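Local coordinates for protein malonate decarboxylase subunit alpha (Acinetobacter baumannii ATCC 17978, PDB 6MPR) that probably acts as the transferase subunit of malonate decarboxylase, exchanging acetyl for malonyl on the acyl carrier protein of the complex, at residues A[436-447]-A[497-506]. Sequence-based numbering, arbitrary orientation. Where two conformers were deposited one is given.
Sequences TFQEGGKPTFVD and IAAVAGVTSI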
loop_
_atom_site.group_PDB
_atom_site.type_symbol
_atom_site.label_atom_id
_atom_site.label_comp_id
_atom_site.label_asym_id
_atom_site.label_seq_id
_atom_site.Cartn_x
_atom_site.Cartn_y
_atom_site.Cartn_z
ATOM N N THR A 436 5.987 -5.783 31.408
ATOM C CA THR A 436 5.056 -4.947 32.162
ATOM C C THR A 436 5.702 -3.650 32.635
ATOM O O THR A 436 5.005 -2.646 32.817
ATOM C CB THR A 436 4.463 -5.736 33.334
ATOM O OG1 THR A 436 5.504 -6.215 34.203
ATOM C CG2 THR A 436 3.658 -6.908 32.782
ATOM N N PHE A 437 7.019 -3.629 32.801
ATOM C CA PHE A 437 7.736 -2.398 33.098
ATOM C C PHE A 437 8.842 -2.190 32.080
ATOM O O PHE A 437 9.466 -3.151 31.620
ATOM C CB PHE A 437 8.321 -2.396 34.514
ATOM C CG PHE A 437 7.294 -2.183 35.579
ATOM C CD1 PHE A 437 6.479 -3.232 35.989
ATOM C CD2 PHE A 437 7.129 -0.937 36.159
ATOM C CE1 PHE A 437 5.533 -3.040 36.968
ATOM C CE2 PHE A 437 6.179 -0.736 37.135
ATOM C CZ PHE A 437 5.380 -1.781 37.543
ATOM N N GLN A 438 9.055 -0.923 31.735
ATOM C CA GLN A 438 10.021 -0.532 30.726
ATOM C C GLN A 438 11.421 -0.432 31.323
ATOM O O GLN A 438 11.621 -0.499 32.539
ATOM C CB GLN A 438 9.619 0.803 30.103
ATOM C CG GLN A 438 8.459 0.692 29.139
ATOM C CD GLN A 438 8.766 -0.253 27.994
ATOM O OE1 GLN A 438 9.858 -0.221 27.427
ATOM N NE2 GLN A 438 7.810 -1.109 27.656
ATOM N N GLU A 439 12.401 -0.281 30.439
ATOM C CA GLU A 439 13.760 -0.003 30.878
ATOM C C GLU A 439 13.773 1.375 31.529
ATOM O O GLU A 439 13.369 2.368 30.912
ATOM C CB GLU A 439 14.726 -0.071 29.697
ATOM N N GLY A 440 14.200 1.430 32.783
ATOM C CA GLY A 440 14.077 2.620 33.595
ATOM C C GLY A 440 13.055 2.488 34.700
ATOM O O GLY A 440 12.980 3.374 35.562
ATOM N N GLY A 441 12.266 1.416 34.704
ATOM C CA GLY A 441 11.314 1.173 35.765
ATOM C C GLY A 441 9.959 1.817 35.579
ATOM O O GLY A 441 9.116 1.716 36.481
ATOM N N LYS A 442 9.717 2.475 34.451
ATOM C CA LYS A 442 8.383 3.032 34.279
ATOM C C LYS A 442 7.412 1.939 33.830
ATOM O O LYS A 442 7.793 1.032 33.088
ATOM C CB LYS A 442 8.403 4.170 33.261
ATOM C CG LYS A 442 9.209 5.381 33.719
ATOM C CD LYS A 442 9.312 6.434 32.629
ATOM C CE LYS A 442 10.041 7.666 33.140
ATOM N NZ LYS A 442 9.402 8.193 34.385
ATOM N N PRO A 443 6.167 1.985 34.286
ATOM C CA PRO A 443 5.195 0.970 33.866
ATOM C C PRO A 443 4.839 1.096 32.397
ATOM O O PRO A 443 4.720 2.197 31.854
ATOM C CB PRO A 443 3.982 1.249 34.764
ATOM C CG PRO A 443 4.164 2.634 35.243
ATOM C CD PRO A 443 5.633 2.860 35.340
ATOM N N THR A 444 4.674 -0.057 31.746
ATOM C CA THR A 444 4.153 -0.058 30.389
ATOM C C THR A 444 2.660 0.211 30.385
ATOM O O THR A 444 2.153 0.987 29.561
ATOM C CB THR A 444 4.434 -1.394 29.716
ATOM O OG1 THR A 444 5.846 -1.629 29.717
ATOM C CG2 THR A 444 3.901 -1.377 28.304
ATOM N N PHE A 445 1.948 -0.402 31.310
ATOM C CA PHE A 445 0.503 -0.285 31.375
ATOM C C PHE A 445 0.146 0.899 32.264
ATOM O O PHE A 445 0.562 0.960 33.429
ATOM C CB PHE A 445 -0.094 -1.606 31.864
ATOM C CG PHE A 445 0.122 -2.724 30.894
ATOM C CD1 PHE A 445 -0.698 -2.855 29.781
ATOM C CD2 PHE A 445 1.193 -3.595 31.044
ATOM C CE1 PHE A 445 -0.489 -3.860 28.857
ATOM C CE2 PHE A 445 1.416 -4.600 30.116
ATOM C CZ PHE A 445 0.568 -4.737 29.024
ATOM N N VAL A 446 -0.588 1.854 31.691
ATOM C CA VAL A 446 -0.928 3.117 32.338
ATOM C C VAL A 446 -2.418 3.380 32.180
ATOM O O VAL A 446 -3.033 2.983 31.187
ATOM C CB VAL A 446 -0.136 4.304 31.753
ATOM C CG1 VAL A 446 1.352 4.145 32.020
ATOM C CG2 VAL A 446 -0.424 4.438 30.255
ATOM N N ASP A 447 -2.992 4.083 33.162
ATOM C CA ASP A 447 -4.390 4.489 33.051
ATOM C C ASP A 447 -4.604 5.489 31.921
ATOM O O ASP A 447 -5.663 5.484 31.280
ATOM C CB ASP A 447 -4.870 5.091 34.374
ATOM C CG ASP A 447 -4.979 4.064 35.487
ATOM O OD1 ASP A 447 -5.266 2.884 35.191
ATOM O OD2 ASP A 447 -4.785 4.443 36.663
ATOM N N ILE A 497 -6.488 -7.770 29.697
ATOM C CA ILE A 497 -5.284 -6.959 29.812
ATOM C C ILE A 497 -4.790 -6.969 31.252
ATOM O O ILE A 497 -3.617 -7.242 31.527
ATOM C CB ILE A 497 -5.554 -5.532 29.305
ATOM C CG1 ILE A 497 -5.879 -5.561 27.802
ATOM C CG2 ILE A 497 -4.371 -4.632 29.613
ATOM C CD1 ILE A 497 -6.320 -4.214 27.238
ATOM N N ALA A 498 -5.698 -6.723 32.206
ATOM C CA ALA A 498 -5.299 -6.662 33.607
ATOM C C ALA A 498 -4.652 -7.961 34.076
ATOM O O ALA A 498 -3.738 -7.929 34.910
ATOM C CB ALA A 498 -6.511 -6.322 34.482
ATOM N N ALA A 499 -5.087 -9.110 33.532
ATOM C CA ALA A 499 -4.569 -10.406 33.972
ATOM C C ALA A 499 -3.091 -10.610 33.626
ATOM O O ALA A 499 -2.407 -11.397 34.294
ATOM C CB ALA A 499 -5.395 -11.533 33.351
ATOM N N VAL A 500 -2.587 -9.954 32.589
ATOM C CA VAL A 500 -1.195 -10.119 32.182
ATOM C C VAL A 500 -0.388 -8.842 32.413
ATOM O O VAL A 500 0.707 -8.707 31.895
ATOM C CB VAL A 500 -1.081 -10.595 30.721
ATOM C CG1 VAL A 500 -1.851 -11.891 30.523
ATOM C CG2 VAL A 500 -1.579 -9.521 29.748
ATOM N N ALA A 501 -0.886 -7.916 33.227
ATOM C CA ALA A 501 -0.216 -6.639 33.404
ATOM C C ALA A 501 0.650 -6.564 34.663
ATOM O O ALA A 501 1.141 -5.482 34.992
ATOM C CB ALA A 501 -1.244 -5.506 33.393
ATOM N N GLY A 502 0.866 -7.680 35.360
ATOM C CA GLY A 502 1.811 -7.677 36.468
ATOM C C GLY A 502 1.382 -6.759 37.603
ATOM O O GLY A 502 0.205 -6.700 37.970
ATOM N N VAL A 503 2.343 -6.041 38.182
ATOM C CA VAL A 503 2.053 -5.164 39.315
ATOM C C VAL A 503 2.028 -3.690 38.899
ATOM O O VAL A 503 2.176 -2.809 39.750
ATOM C CB VAL A 503 3.014 -5.398 40.495
ATOM C CG1 VAL A 503 2.886 -6.823 41.020
ATOM C CG2 VAL A 503 4.454 -5.103 40.102
ATOM N N THR A 504 1.829 -3.404 37.609
ATOM C CA THR A 504 1.416 -2.061 37.204
ATOM C C THR A 504 0.069 -1.726 37.848
ATOM O O THR A 504 -0.574 -2.572 38.468
ATOM C CB THR A 504 1.280 -1.962 35.685
ATOM O OG1 THR A 504 0.221 -2.824 35.247
ATOM C CG2 THR A 504 2.572 -2.360 34.992
ATOM N N SER A 505 -0.369 -0.469 37.689
ATOM C CA SER A 505 -1.639 -0.077 38.297
ATOM C C SER A 505 -2.787 -0.917 37.746
ATOM O O SER A 505 -3.654 -1.373 38.502
ATOM C CB SER A 505 -1.897 1.421 38.088
ATOM O OG SER A 505 -2.053 1.736 36.717
ATOM N N ILE A 506 -2.776 -1.175 36.439
ATOM C CA ILE A 506 -3.788 -2.031 35.831
ATOM C C ILE A 506 -3.668 -3.467 36.343
ATOM O O ILE A 506 -4.670 -4.099 36.693
ATOM C CB ILE A 506 -3.682 -1.938 34.299
ATOM C CG1 ILE A 506 -3.980 -0.498 33.855
ATOM C CG2 ILE A 506 -4.625 -2.925 33.619
ATOM C CD1 ILE A 506 -3.791 -0.237 32.364
HETATM O O HOH W 1 5.119 -6.525 37.008
HETATM O O HOH W 2 0.798 2.042 35.777
#
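The F445 ring and the side chain of T504 sit at the centre of the contact between 436-447 and 497-506. The methyl of A501 sits over one face of the F445 ring in a CH-pi contact, CB 4.2 Å from the ring centroid and displaced toward the rim, while I497 CG2 reaches F445 CE1 obliquely. T504 splits its two branches. Its CG2 touches P443 CB, the F437 ring and T436 O, the last at 3.3 Å; its OG1 packs on F445 CB (3.6 Å) and donates to A501 O, reinforcing the weak backbone bond from T504 N to the same oxygen in the type II' turn 501-504. With OG1 between the backbone N and the carbonyl carbon (chi1 65°), T504 also N-caps the helix that follows, through G507 N. Beyond it, I506 CD1 lies against V446 O and F445 CB.

No direct hydrogen bond joins the segments, and two waters bridge them instead. One donates to T436 OG1 and accepts from V503 N, lying in plane at the edge of the F437 ring; the other donates to F445 O (2.6 Å) and also bonds S505 OG. In the fold, 436-447 is the loop after strand 429-433 of the mixed sheet, before helix 450-458; segment 497-506 runs from the end of helix 490-499 into helix 505-508. Strand 474-477 backs the contact, L475 touching F445, I497 and V500.

T436 O accepts from T444 N (2.8 Å), which closes the excursion through the type II turn 438-441, and Q438 NE2 donates to T444 OG1. Farther out, E478 binds T436 OG1, and V371 pairs through its backbone with T444 and V446.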